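Local coordinates for ribonucleotide monophosphatase NagD (Escherichia coli, PDB 2C4N), which hydrolyses ribonucleoside 5'-phosphates such as UMP with the help of magnesium, and probably a broad range of other phosphorylated compounds, at residues V13-N18 / A53-T58; G23-L28 / A59-P64; L38-N43 / D65-T70. All coordinates share one frame; numbering follows the deposited sequence.

Overall arrangement
All three contacts lie in the HAD core, their segments alternating along the chain. Contacts 1 and 2 are closest, centres about 8 Å apart; the chain runs straight from helix 49-58 in contact 1 into the loop of contact 2, and F56 O and V61 N, 2.8 Å apart, probably form a hydrogen bond. Centre to centre, contact 3 is about 12 Å from contact 1 and 13 Å from contact 2; it pairs two sheet strands, against which both pack. The F56 and F68 rings meet edge-to-face; L28 CD2 lies 3.9 Å from L40 CD2. At the active site, the side chains of R55 and D11 come within about 3 Å, and that of T42 lies about 7 Å from magnesium.

Contact 1. Residues V13-N18 / A53-T58; sequences VLMHDN and ANRFAT
R55, in the last turn of helix 49-58, grips the backbone of D17 in the turn of the small hairpin 15-16/19-20, a polar contact backed by a Met-aromatic pair. The arginine chain runs extended from CG to NE and brings its guanidinium side-on to the D17 carbonyl. NH2 donates to D17 O at 2.7 Å with an N-H...O angle of 155°. NE donates to the same D17 O at 3.1 Å along a more bent line. D17 O lies in the guanidinium plane, and both nitrogens reach it from one face of the carbonyl plane, a double grip that fixes the rotation of the group. A water bridges the backbones beside it, donating to N18 O and to R55 O. The M15 chain turns at chi2 (-71°), which puts SD over the centre of the F56 ring, 4.3 Å from the centroid and 9° off the normal. M15 CG lies 3.7 Å from F56 CE1. L14 CD1 comes in at the ring edge, 4.1 Å from F56 CE2. R55 NH2 also forms a salt bridge with D11, which by similarity it orients for proton transfer; D17 O probably helps to position the arginine, as a second-shell partner. The hairpin, consistent with the flap of HAD phosphatases, is held on helix 49-58, while L14 reaches inward to A24 of helix 24-33 and L40 of strand 38-42.

Contact 2. Residues G23-L28 / A59-P64; sequences GAAEFL and AGVDVP
V61 meets A25 and L28 where the loop after helix 49-58 runs past the first turns of helix 24-33. From a CB directed at the helix, the valine forks into two methyls that touch different parts of it. CG1 stands anti to the backbone N (chi1 -176°) and lies 4.1 Å from A25 CA, over the helix backbone. The same V61 CG1 is 4.0 Å from L28 CD1, one turn further on, the two side chains crossing at about a right angle. The other methyl, V61 CG2, faces the short side chain of A25, at 4.3 Å from its CB. L28 CD1 is shared: V63 CG1, two residues along the loop, approaches it to 3.9 Å. The second methyl of this valine, V63 CG2, turns from the helix to the sheet and packs on the F68 ring. G60, with positive phi, ends helix 49-58 in a Schellman motif, after which the chain leads V61 into the contact. V61 also touches F56 of helix 49-58, which puts the loop between that helix and helix 24-33; A20 of strand 19-20 adds a further contact. No hydrogen bond spans the two segments; methyls and a helix backbone meet at van der Waals distance, which suggests that the joint rests on close packing and the burial of methyl groups, not on directed bonds.

Contact 3. Residues L38-N43 / D65-T70; sequences LVLLTN and DSVFYT. With PO4 (phosphate ion), chain D.
L40 and F68 pair in register in the parallel strands 38-42 and 68-70, the two strands of a beta-alpha-beta unit whose connecting helix is 49-58; within the chain 68-70 is an edge strand of the main sheet. The short strands cross at -33°. L40 is the centre of the ladder: its N donates to V67 O at 2.8 Å, and its O accepts from Y69 N at 2.9 Å. T42 N reaches Y69 O at 3.2 Å. On the face carrying L40 and F68, L40 CD1 comes obliquely to the phenylalanine ring, 3.7 Å from F68 CE2, and also touches V67 CG2, which lies over one face of that ring toward the rim. An alanine at F68 removes the ring and would probably cost L40 CD1 one of its neighbours and the F56 ring its edge-to-face partner, opening a gap between the sheet and helix 49-58. On the other face V39 and Y69 lie side by side, with V39 CG1 3.6 Å from Y69 CB, and the tyrosine hydroxyl is held by D77. At the C-terminal end T42 and T70 run alongside, their CG2 methyls 3.6 Å apart. T42 OG1 stands anti to its backbone N (chi1 178°), which turns it to a bound phosphate, 3.1 Å from O1, though the destination of its proton is not settled. N43 N donates to phosphate O2 at 3.0 Å and 163°. K176 NZ and D11 N bind the same ion, which is probably from the crystallisation liquor but may mark where the substrate phosphate sits, consistent with the similarity-based roles of T42 and N43. A threonine at the tip of the second core strand, beside the phosphate and the nucleophile strand, is typical of motif II in the Rossmann-like HAD fold.

Contact 1. Residues V13-N18 / A53-T58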
ATOM      1  N   VAL A  13      25.227  12.456  11.634  1.00 15.67           N
ATOM      2  CA  VAL A  13      25.963  11.968  12.795  1.00 15.68           C
ATOM      3  C   VAL A  13      27.389  12.526  12.810  1.00 15.78           C
ATOM      4  O   VAL A  13      27.816  13.147  13.784  1.00 15.46           O
ATOM      5  CB  VAL A  13      26.044  10.422  12.785  1.00 15.84           C
ATOM      6  CG1 VAL A  13      26.856   9.933  13.979  1.00 16.17           C
ATOM      7  CG2 VAL A  13      24.633   9.822  12.807  1.00 16.56           C
ATOM      8  N   LEU A  14      28.116  12.308  11.719  1.00 15.45           N
ATOM      9  CA  LEU A  14      29.495  12.769  11.610  1.00 16.76           C
ATOM     10  C   LEU A  14      29.587  13.960  10.670  1.00 17.40           C
ATOM     11  O   LEU A  14      30.438  14.841  10.839  1.00 16.89           O
ATOM     12  CB  LEU A  14      30.385  11.631  11.087  1.00 14.47           C
ATOM     13  CG  LEU A  14      30.478  10.394  11.991  1.00 15.87           C
ATOM     14  CD1 LEU A  14      31.310   9.305  11.323  1.00 14.26           C
ATOM     15  CD2 LEU A  14      31.099  10.790  13.318  1.00 16.12           C
ATOM     16  N   MET A  15      28.722  13.965   9.678  1.00 17.08           N
ATOM     17  CA  MET A  15      28.657  15.035   8.693  1.00 18.90           C
ATOM     18  C   MET A  15      27.267  15.642   8.508  1.00 21.11           C
ATOM     19  O   MET A  15      26.302  14.962   8.472  1.00 19.69           O
ATOM     20  CB  MET A  15      29.161  14.561   7.346  1.00 19.72           C
ATOM     21  CG  MET A  15      30.520  14.011   7.369  1.00 23.70           C
ATOM     22  SD  MET A  15      31.828  15.165   7.613  1.00 24.67           S
ATOM     23  CE  MET A  15      31.802  15.751   6.132  1.00 24.78           C
ATOM     24  N   HIS A  16      27.228  16.951   8.338  1.00 19.87           N
ATOM     25  CA  HIS A  16      26.140  17.602   7.689  1.00 24.06           C
ATOM     26  C   HIS A  16      26.539  18.109   6.346  1.00 27.48           C
ATOM     27  O   HIS A  16      27.191  19.081   6.201  1.00 24.36           O
ATOM     28  CB  HIS A  16      25.532  18.714   8.504  1.00 28.62           C
ATOM     29  CG  HIS A  16      24.872  18.261   9.756  1.00 30.52           C
ATOM     30  ND1 HIS A  16      25.232  18.729  10.986  1.00 32.55           N
ATOM     31  CD2 HIS A  16      23.866  17.402   9.965  1.00 31.60           C
ATOM     32  CE1 HIS A  16      24.481  18.173  11.902  1.00 30.75           C
ATOM     33  NE2 HIS A  16      23.649  17.356  11.308  1.00 31.36           N
ATOM     34  N   ASP A  17      26.126  17.328   5.387  1.00 28.63           N
ATOM     35  CA  ASP A  17      26.595  17.459   4.087  1.00 31.39           C
ATOM     36  C   ASP A  17      28.099  17.440   4.026  1.00 30.63           C
ATOM     37  O   ASP A  17      28.726  16.489   4.306  1.00 30.43           O
ATOM     38  CB  ASP A  17      26.116  18.786   3.555  1.00 69.54           C
ATOM     39  CG  ASP A  17      25.454  18.661   2.303  1.00 75.14           C
ATOM     40  OD1 ASP A  17      26.125  18.763   1.252  1.00 76.60           O
ATOM     41  OD2 ASP A  17      24.226  18.455   2.363  1.00 77.42           O
ATOM     42  N   ASN A  18      28.648  18.562   3.677  1.00 30.53           N
ATOM     43  CA  ASN A  18      30.067  18.669   3.589  1.00 30.06           C
ATOM     44  C   ASN A  18      30.790  19.309   4.765  1.00 28.73           C
ATOM     45  O   ASN A  18      31.968  19.517   4.732  1.00 28.28           O
ATOM     46  CB  ASN A  18      30.491  19.141   2.217  1.00 38.71           C
ATOM     47  CG  ASN A  18      30.080  18.174   1.094  1.00 41.11           C
ATOM     48  OD1 ASN A  18      30.005  16.975   1.268  1.00 42.81           O
ATOM     49  ND2 ASN A  18      29.836  18.720  -0.054  1.00 37.52           N
ATOM     50  N   ALA A  53      36.757   9.647   2.070  1.00 18.71           N
ATOM     51  CA  ALA A  53      37.902  10.076   2.868  1.00 19.48           C
ATOM     52  C   ALA A  53      38.269  11.517   2.500  1.00 18.17           C
ATOM     53  O   ALA A  53      38.609  12.318   3.371  1.00 17.94           O
ATOM     54  CB  ALA A  53      39.094   9.145   2.633  1.00 17.06           C
ATOM     55  N   ASN A  54      38.226  11.825   1.229  1.00 16.93           N
ATOM     56  CA  ASN A  54      38.480  13.168   0.802  1.00 17.95           C
ATOM     57  C   ASN A  54      37.453  14.187   1.308  1.00 19.40           C
ATOM     58  O   ASN A  54      37.787  15.249   1.718  1.00 16.89           O
ATOM     59  CB  ASN A  54      38.624  13.255  -0.690  1.00 19.09           C
ATOM     60  CG  ASN A  54      39.838  12.547  -1.194  1.00 21.54           C
ATOM     61  OD1 ASN A  54      40.668  12.187  -0.427  1.00 22.52           O
ATOM     62  ND2 ASN A  54      39.920  12.364  -2.479  1.00 19.26           N
ATOM     63  N   ARG A  55      36.195  13.784   1.263  1.00 19.98           N
ATOM     64  CA  ARG A  55      35.107  14.621   1.762  1.00 20.32           C
ATOM     65  C   ARG A  55      35.320  14.905   3.249  1.00 18.83           C
ATOM     66  O   ARG A  55      35.164  16.038   3.706  1.00 19.09           O
ATOM     67  CB  ARG A  55      33.769  13.908   1.545  1.00 22.78           C
ATOM     68  CG  ARG A  55      32.568  14.581   2.191  1.00 24.75           C
ATOM     69  CD  ARG A  55      31.330  13.709   2.023  1.00 25.37           C
ATOM     70  NE  ARG A  55      30.206  14.149   2.848  1.00 24.62           N
ATOM     71  CZ  ARG A  55      29.147  13.391   3.111  1.00 24.97           C
ATOM     72  NH1 ARG A  55      29.074  12.164   2.612  1.00 24.73           N
ATOM     73  NH2 ARG A  55      28.169  13.848   3.881  1.00 22.84           N
ATOM     74  N   PHE A  56      35.682  13.869   4.003  1.00 18.44           N
ATOM     75  CA  PHE A  56      35.928  14.006   5.438  1.00 18.30           C
ATOM     76  C   PHE A  56      37.147  14.888   5.706  1.00 20.73           C
ATOM     77  O   PHE A  56      37.119  15.758   6.578  1.00 20.17           O
ATOM     78  CB  PHE A  56      36.155  12.632   6.075  1.00 15.62           C
ATOM     79  CG  PHE A  56      34.898  11.986   6.611  1.00 17.47           C
ATOM     80  CD1 PHE A  56      33.798  11.771   5.787  1.00 17.18           C
ATOM     81  CD2 PHE A  56      34.823  11.592   7.942  1.00 17.09           C
ATOM     82  CE1 PHE A  56      32.631  11.168   6.284  1.00 19.52           C
ATOM     83  CE2 PHE A  56      33.669  10.989   8.450  1.00 19.83           C
ATOM     84  CZ  PHE A  56      32.569  10.777   7.615  1.00 18.40           C
ATOM     85  N   ALA A  57      38.215  14.653   4.953  1.00 19.83           N
ATOM     86  CA  ALA A  57      39.445  15.422   5.114  1.00 21.39           C
ATOM     87  C   ALA A  57      39.210  16.894   4.777  1.00 21.12           C
ATOM     88  O   ALA A  57      39.743  17.783   5.439  1.00 21.68           O
ATOM     89  CB  ALA A  57      40.541  14.841   4.231  1.00 21.42           C
ATOM     90  N   THR A  58      38.415  17.150   3.746  1.00 21.75           N
ATOM     91  CA  THR A  58      38.105  18.520   3.347  1.00 22.28           C
ATOM     92  C   THR A  58      37.382  19.212   4.502  1.00 23.66           C
ATOM     93  O   THR A  58      37.524  20.420   4.712  1.00 22.94           O
ATOM     94  CB  THR A  58      37.197  18.545   2.096  1.00 24.11           C
ATOM     95  OG1 THR A  58      37.884  17.947   0.990  1.00 21.91           O
ATOM     96  CG2 THR A  58      36.810  19.974   1.741  1.00 23.20           C
TER
HETATM   97  O   HOH W   1      33.633  18.050   2.793  1.00 22.44           O

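Contact 2. Residues G23-L28 / A59-P64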
ATOM      1  N   GLY A  23      32.943  17.833  17.108  1.00 23.57           N
ATOM      2  CA  GLY A  23      33.302  16.697  17.940  1.00 23.34           C
ATOM      3  C   GLY A  23      33.521  15.392  17.189  1.00 22.89           C
ATOM      4  O   GLY A  23      34.043  14.428  17.752  1.00 22.46           O
ATOM      5  N   ALA A  24      33.132  15.355  15.917  1.00 21.91           N
ATOM      6  CA  ALA A  24      33.282  14.149  15.104  1.00 21.79           C
ATOM      7  C   ALA A  24      34.720  13.644  15.058  1.00 21.15           C
ATOM      8  O   ALA A  24      34.977  12.464  15.286  1.00 19.85           O
ATOM      9  CB  ALA A  24      32.777  14.407  13.685  1.00 18.35           C
ATOM     10  N   ALA A  25      35.657  14.539  14.763  1.00 21.24           N
ATOM     11  CA  ALA A  25      37.064  14.157  14.680  1.00 22.85           C
ATOM     12  C   ALA A  25      37.555  13.505  15.971  1.00 22.66           C
ATOM     13  O   ALA A  25      38.134  12.418  15.947  1.00 21.01           O
ATOM     14  CB  ALA A  25      37.917  15.379  14.346  1.00 24.96           C
ATOM     15  N   GLU A  26      37.313  14.167  17.099  1.00 23.72           N
ATOM     16  CA  GLU A  26      37.738  13.655  18.396  1.00 25.39           C
ATOM     17  C   GLU A  26      37.066  12.321  18.716  1.00 24.25           C
ATOM     18  O   GLU A  26      37.688  11.413  19.272  1.00 22.69           O
ATOM     19  CB  GLU A  26      37.410  14.672  19.492  1.00 54.43           C
ATOM     20  CG  GLU A  26      38.004  14.337  20.849  1.00 64.62           C
ATOM     21  CD  GLU A  26      39.522  14.385  20.852  1.00 69.88           C
ATOM     22  OE1 GLU A  26      40.149  13.625  20.082  1.00 72.73           O
ATOM     23  OE2 GLU A  26      40.090  15.185  21.625  1.00 73.39           O
ATOM     24  N   PHE A  27      35.789  12.209  18.365  1.00 23.46           N
ATOM     25  CA  PHE A  27      35.031  10.987  18.607  1.00 21.85           C
ATOM     26  C   PHE A  27      35.673   9.813  17.879  1.00 20.80           C
ATOM     27  O   PHE A  27      35.956   8.777  18.479  1.00 20.52           O
ATOM     28  CB  PHE A  27      33.588  11.165  18.125  1.00 20.99           C
ATOM     29  CG  PHE A  27      32.761   9.913  18.193  1.00 21.03           C
ATOM     30  CD1 PHE A  27      32.471   9.314  19.415  1.00 20.36           C
ATOM     31  CD2 PHE A  27      32.258   9.338  17.029  1.00 20.76           C
ATOM     32  CE1 PHE A  27      31.690   8.159  19.479  1.00 21.10           C
ATOM     33  CE2 PHE A  27      31.477   8.185  17.082  1.00 21.07           C
ATOM     34  CZ  PHE A  27      31.190   7.593  18.312  1.00 20.57           C
ATOM     35  N   LEU A  28      35.908   9.986  16.582  1.00 21.25           N
ATOM     36  CA  LEU A  28      36.505   8.934  15.768  1.00 23.50           C
ATOM     37  C   LEU A  28      37.936   8.600  16.178  1.00 25.86           C
ATOM     38  O   LEU A  28      38.296   7.425  16.288  1.00 23.52           O
ATOM     39  CB  LEU A  28      36.460   9.333  14.292  1.00 23.31           C
ATOM     40  CG  LEU A  28      35.050   9.483  13.702  1.00 23.05           C
ATOM     41  CD1 LEU A  28      35.142   9.840  12.223  1.00 24.11           C
ATOM     42  CD2 LEU A  28      34.280   8.183  13.888  1.00 21.51           C
ATOM     43  N   ALA A  59      36.613  18.430   5.255  1.00 25.31           N
ATOM     44  CA  ALA A  59      35.851  18.947   6.388  1.00 26.07           C
ATOM     45  C   ALA A  59      36.676  18.971   7.669  1.00 26.72           C
ATOM     46  O   ALA A  59      36.180  19.350   8.728  1.00 26.80           O
ATOM     47  CB  ALA A  59      34.593  18.108   6.597  1.00 24.63           C
ATOM     48  N   GLY A  60      37.931  18.549   7.575  1.00 28.64           N
ATOM     49  CA  GLY A  60      38.793  18.558   8.745  1.00 28.30           C
ATOM     50  C   GLY A  60      38.844  17.280   9.562  1.00 29.05           C
ATOM     51  O   GLY A  60      39.410  17.280  10.651  1.00 30.10           O
ATOM     52  N   VAL A  61      38.262  16.196   9.053  1.00 24.51           N
ATOM     53  CA  VAL A  61      38.271  14.917   9.761  1.00 24.94           C
ATOM     54  C   VAL A  61      39.115  13.912   8.979  1.00 24.92           C
ATOM     55  O   VAL A  61      38.801  13.581   7.835  1.00 23.10           O
ATOM     56  CB  VAL A  61      36.844  14.340   9.920  1.00 24.76           C
ATOM     57  CG1 VAL A  61      36.897  13.068  10.752  1.00 23.71           C
ATOM     58  CG2 VAL A  61      35.926  15.372  10.566  1.00 24.26           C
ATOM     59  N   ASP A  62      40.181  13.421   9.602  1.00 23.39           N
ATOM     60  CA  ASP A  62      41.067  12.475   8.934  1.00 24.77           C
ATOM     61  C   ASP A  62      40.888  11.015   9.336  1.00 23.41           C
ATOM     62  O   ASP A  62      41.098  10.649  10.490  1.00 23.28           O
ATOM     63  CB  ASP A  62      42.529  12.868   9.159  1.00 41.33           C
ATOM     64  CG  ASP A  62      42.849  14.252   8.637  1.00 45.70           C
ATOM     65  OD1 ASP A  62      42.275  14.649   7.603  1.00 46.59           O
ATOM     66  OD2 ASP A  62      43.689  14.940   9.255  1.00 49.54           O
ATOM     67  N   VAL A  63      40.503  10.187   8.368  1.00 23.57           N
ATOM     68  CA  VAL A  63      40.313   8.756   8.585  1.00 23.35           C
ATOM     69  C   VAL A  63      40.753   8.008   7.330  1.00 23.25           C
ATOM     70  O   VAL A  63      40.819   8.583   6.247  1.00 22.98           O
ATOM     71  CB  VAL A  63      38.832   8.405   8.885  1.00 23.41           C
ATOM     72  CG1 VAL A  63      38.407   9.010  10.212  1.00 23.77           C
ATOM     73  CG2 VAL A  63      37.938   8.913   7.765  1.00 22.39           C
ATOM     74  N   PRO A  64      41.077   6.716   7.467  1.00 24.25           N
ATOM     75  CA  PRO A  64      41.515   5.867   6.353  1.00 24.25           C
ATOM     76  C   PRO A  64      40.367   5.544   5.393  1.00 24.54           C
ATOM     77  O   PRO A  64      39.201   5.536   5.795  1.00 22.93           O
ATOM     78  CB  PRO A  64      42.022   4.610   7.058  1.00 30.05           C
ATOM     79  CG  PRO A  64      42.353   5.082   8.451  1.00 31.86           C
ATOM     80  CD  PRO A  64      41.229   6.017   8.752  1.00 29.43           C
TER

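Contact 3. Residues L38-N43 / D65-T70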
ATOM      1  N   LEU A  38      36.465  -0.108  13.345  1.00 20.16           N
ATOM      2  CA  LEU A  38      35.492   0.924  13.021  1.00 19.25           C
ATOM      3  C   LEU A  38      35.008   0.888  11.579  1.00 19.68           C
ATOM      4  O   LEU A  38      35.795   0.715  10.649  1.00 19.55           O
ATOM      5  CB  LEU A  38      36.099   2.302  13.294  1.00 19.94           C
ATOM      6  CG  LEU A  38      35.284   3.546  12.922  1.00 20.53           C
ATOM      7  CD1 LEU A  38      34.111   3.683  13.882  1.00 19.52           C
ATOM      8  CD2 LEU A  38      36.175   4.786  12.991  1.00 21.84           C
ATOM      9  N   VAL A  39      33.703   1.057  11.408  1.00 15.67           N
ATOM     10  CA  VAL A  39      33.107   1.100  10.083  1.00 16.27           C
ATOM     11  C   VAL A  39      32.225   2.340  10.018  1.00 14.78           C
ATOM     12  O   VAL A  39      31.373   2.546  10.887  1.00 15.45           O
ATOM     13  CB  VAL A  39      32.237  -0.146   9.803  1.00 22.41           C
ATOM     14  CG1 VAL A  39      31.405   0.066   8.552  1.00 21.65           C
ATOM     15  CG2 VAL A  39      33.124  -1.371   9.632  1.00 22.93           C
ATOM     16  N   LEU A  40      32.458   3.176   9.012  1.00 14.09           N
ATOM     17  CA  LEU A  40      31.656   4.375   8.814  1.00 16.17           C
ATOM     18  C   LEU A  40      30.691   3.996   7.701  1.00 15.24           C
ATOM     19  O   LEU A  40      31.076   3.814   6.548  1.00 15.56           O
ATOM     20  CB  LEU A  40      32.541   5.559   8.421  1.00 16.45           C
ATOM     21  CG  LEU A  40      33.584   5.927   9.486  1.00 17.05           C
ATOM     22  CD1 LEU A  40      34.255   7.244   9.102  1.00 16.11           C
ATOM     23  CD2 LEU A  40      32.917   6.047  10.860  1.00 16.03           C
ATOM     24  N   LEU A  41      29.427   3.871   8.077  1.00 18.61           N
ATOM     25  CA  LEU A  41      28.375   3.434   7.177  1.00 17.59           C
ATOM     26  C   LEU A  41      27.504   4.513   6.552  1.00 18.02           C
ATOM     27  O   LEU A  41      27.177   5.516   7.183  1.00 17.63           O
ATOM     28  CB  LEU A  41      27.476   2.454   7.938  1.00 18.22           C
ATOM     29  CG  LEU A  41      26.303   1.794   7.212  1.00 19.31           C
ATOM     30  CD1 LEU A  41      26.828   0.689   6.305  1.00 19.12           C
ATOM     31  CD2 LEU A  41      25.326   1.225   8.234  1.00 18.85           C
ATOM     32  N   THR A  42      27.145   4.299   5.291  1.00 16.35           N
ATOM     33  CA  THR A  42      26.239   5.203   4.604  1.00 15.81           C
ATOM     34  C   THR A  42      25.380   4.390   3.655  1.00 14.98           C
ATOM     35  O   THR A  42      25.860   3.470   2.994  1.00 13.12           O
ATOM     36  CB  THR A  42      26.950   6.313   3.806  1.00 17.92           C
ATOM     37  OG1 THR A  42      25.954   7.100   3.137  1.00 18.68           O
ATOM     38  CG2 THR A  42      27.910   5.736   2.775  1.00 18.85           C
ATOM     39  N   ASN A  43      24.097   4.729   3.600  1.00 16.41           N
ATOM     40  CA  ASN A  43      23.155   4.031   2.741  1.00 18.18           C
ATOM     41  C   ASN A  43      23.284   4.429   1.283  1.00 18.24           C
ATOM     42  O   ASN A  43      22.739   3.753   0.410  1.00 19.22           O
ATOM     43  CB  ASN A  43      21.731   4.307   3.212  1.00 16.28           C
ATOM     44  CG  ASN A  43      21.010   3.052   3.616  1.00 15.35           C
ATOM     45  OD1 ASN A  43      21.624   2.116   4.129  1.00 16.52           O
ATOM     46  ND2 ASN A  43      19.696   3.028   3.415  1.00 16.22           N
ATOM     47  N   ASP A  65      40.702   5.288   4.130  1.00 21.66           N
ATOM     48  CA  ASP A  65      39.714   4.921   3.104  1.00 23.87           C
ATOM     49  C   ASP A  65      38.991   3.648   3.517  1.00 21.75           C
ATOM     50  O   ASP A  65      37.799   3.462   3.263  1.00 22.46           O
ATOM     51  CB  ASP A  65      40.410   4.603   1.778  1.00 43.39           C
ATOM     52  CG  ASP A  65      40.898   5.827   1.054  1.00 47.70           C
ATOM     53  OD1 ASP A  65      41.042   6.888   1.695  1.00 48.86           O
ATOM     54  OD2 ASP A  65      41.156   5.715  -0.164  1.00 50.94           O
ATOM     55  N   SER A  66      39.759   2.762   4.138  1.00 23.77           N
ATOM     56  CA  SER A  66      39.291   1.452   4.563  1.00 23.87           C
ATOM     57  C   SER A  66      38.137   1.380   5.547  1.00 21.50           C
ATOM     58  O   SER A  66      37.468   0.350   5.624  1.00 20.69           O
ATOM     59  CB  SER A  66      40.458   0.659   5.143  1.00 24.55           C
ATOM     60  OG  SER A  66      40.939   1.254   6.338  1.00 29.23           O
ATOM     61  N   VAL A  67      37.899   2.441   6.310  1.00 19.85           N
ATOM     62  CA  VAL A  67      36.816   2.388   7.279  1.00 18.82           C
ATOM     63  C   VAL A  67      35.436   2.578   6.671  1.00 16.78           C
ATOM     64  O   VAL A  67      34.445   2.165   7.268  1.00 17.25           O
ATOM     65  CB  VAL A  67      36.997   3.422   8.427  1.00 23.43           C
ATOM     66  CG1 VAL A  67      38.292   3.153   9.161  1.00 26.54           C
ATOM     67  CG2 VAL A  67      36.957   4.847   7.882  1.00 23.01           C
ATOM     68  N   PHE A  68      35.359   3.168   5.479  1.00 15.90           N
ATOM     69  CA  PHE A  68      34.058   3.396   4.854  1.00 16.87           C
ATOM     70  C   PHE A  68      33.388   2.160   4.273  1.00 17.02           C
ATOM     71  O   PHE A  68      34.039   1.281   3.711  1.00 15.88           O
ATOM     72  CB  PHE A  68      34.163   4.468   3.761  1.00 17.67           C
ATOM     73  CG  PHE A  68      34.541   5.815   4.283  1.00 17.70           C
ATOM     74  CD1 PHE A  68      35.866   6.247   4.250  1.00 16.71           C
ATOM     75  CD2 PHE A  68      33.580   6.632   4.878  1.00 16.99           C
ATOM     76  CE1 PHE A  68      36.228   7.473   4.810  1.00 16.17           C
ATOM     77  CE2 PHE A  68      33.934   7.853   5.437  1.00 18.21           C
ATOM     78  CZ  PHE A  68      35.261   8.274   5.404  1.00 16.06           C
ATOM     79  N   TYR A  69      32.068   2.099   4.423  1.00 17.44           N
ATOM     80  CA  TYR A  69      31.290   0.992   3.886  1.00 17.09           C
ATOM     81  C   TYR A  69      29.979   1.586   3.387  1.00 16.81           C
ATOM     82  O   TYR A  69      29.191   2.114   4.170  1.00 17.85           O
ATOM     83  CB  TYR A  69      31.020  -0.060   4.970  1.00 16.08           C
ATOM     84  CG  TYR A  69      30.655  -1.418   4.419  1.00 16.95           C
ATOM     85  CD1 TYR A  69      31.484  -2.060   3.498  1.00 18.07           C
ATOM     86  CD2 TYR A  69      29.486  -2.067   4.819  1.00 17.16           C
ATOM     87  CE1 TYR A  69      31.160  -3.319   2.983  1.00 17.23           C
ATOM     88  CE2 TYR A  69      29.151  -3.325   4.313  1.00 18.11           C
ATOM     89  CZ  TYR A  69      29.990  -3.945   3.396  1.00 18.89           C
ATOM     90  OH  TYR A  69      29.665  -5.188   2.893  1.00 18.66           O
ATOM     91  N   THR A  70      29.761   1.521   2.079  1.00 16.00           N
ATOM     92  CA  THR A  70      28.552   2.069   1.478  1.00 15.29           C
ATOM     93  C   THR A  70      27.633   0.948   1.016  1.00 15.30           C
ATOM     94  O   THR A  70      28.026  -0.218   0.982  1.00 14.42           O
ATOM     95  CB  THR A  70      28.887   2.913   0.242  1.00 17.45           C
ATOM     96  OG1 THR A  70      29.289   2.041  -0.821  1.00 15.47           O
ATOM     97  CG2 THR A  70      30.026   3.882   0.545  1.00 17.66           C
TER
HETATM   98  P   PO4 D1253      23.391   7.986   5.721  1.00 30.33           P
HETATM   99  O1  PO4 D1253      24.860   8.023   5.933  1.00 31.58           O
HETATM  100  O2  PO4 D1253      22.930   6.578   5.680  1.00 24.92           O
HETATM  101  O3  PO4 D1253      22.716   8.693   6.821  1.00 26.21           O
HETATM  102  O4  PO4 D1253      23.065   8.657   4.437  1.00 32.83           O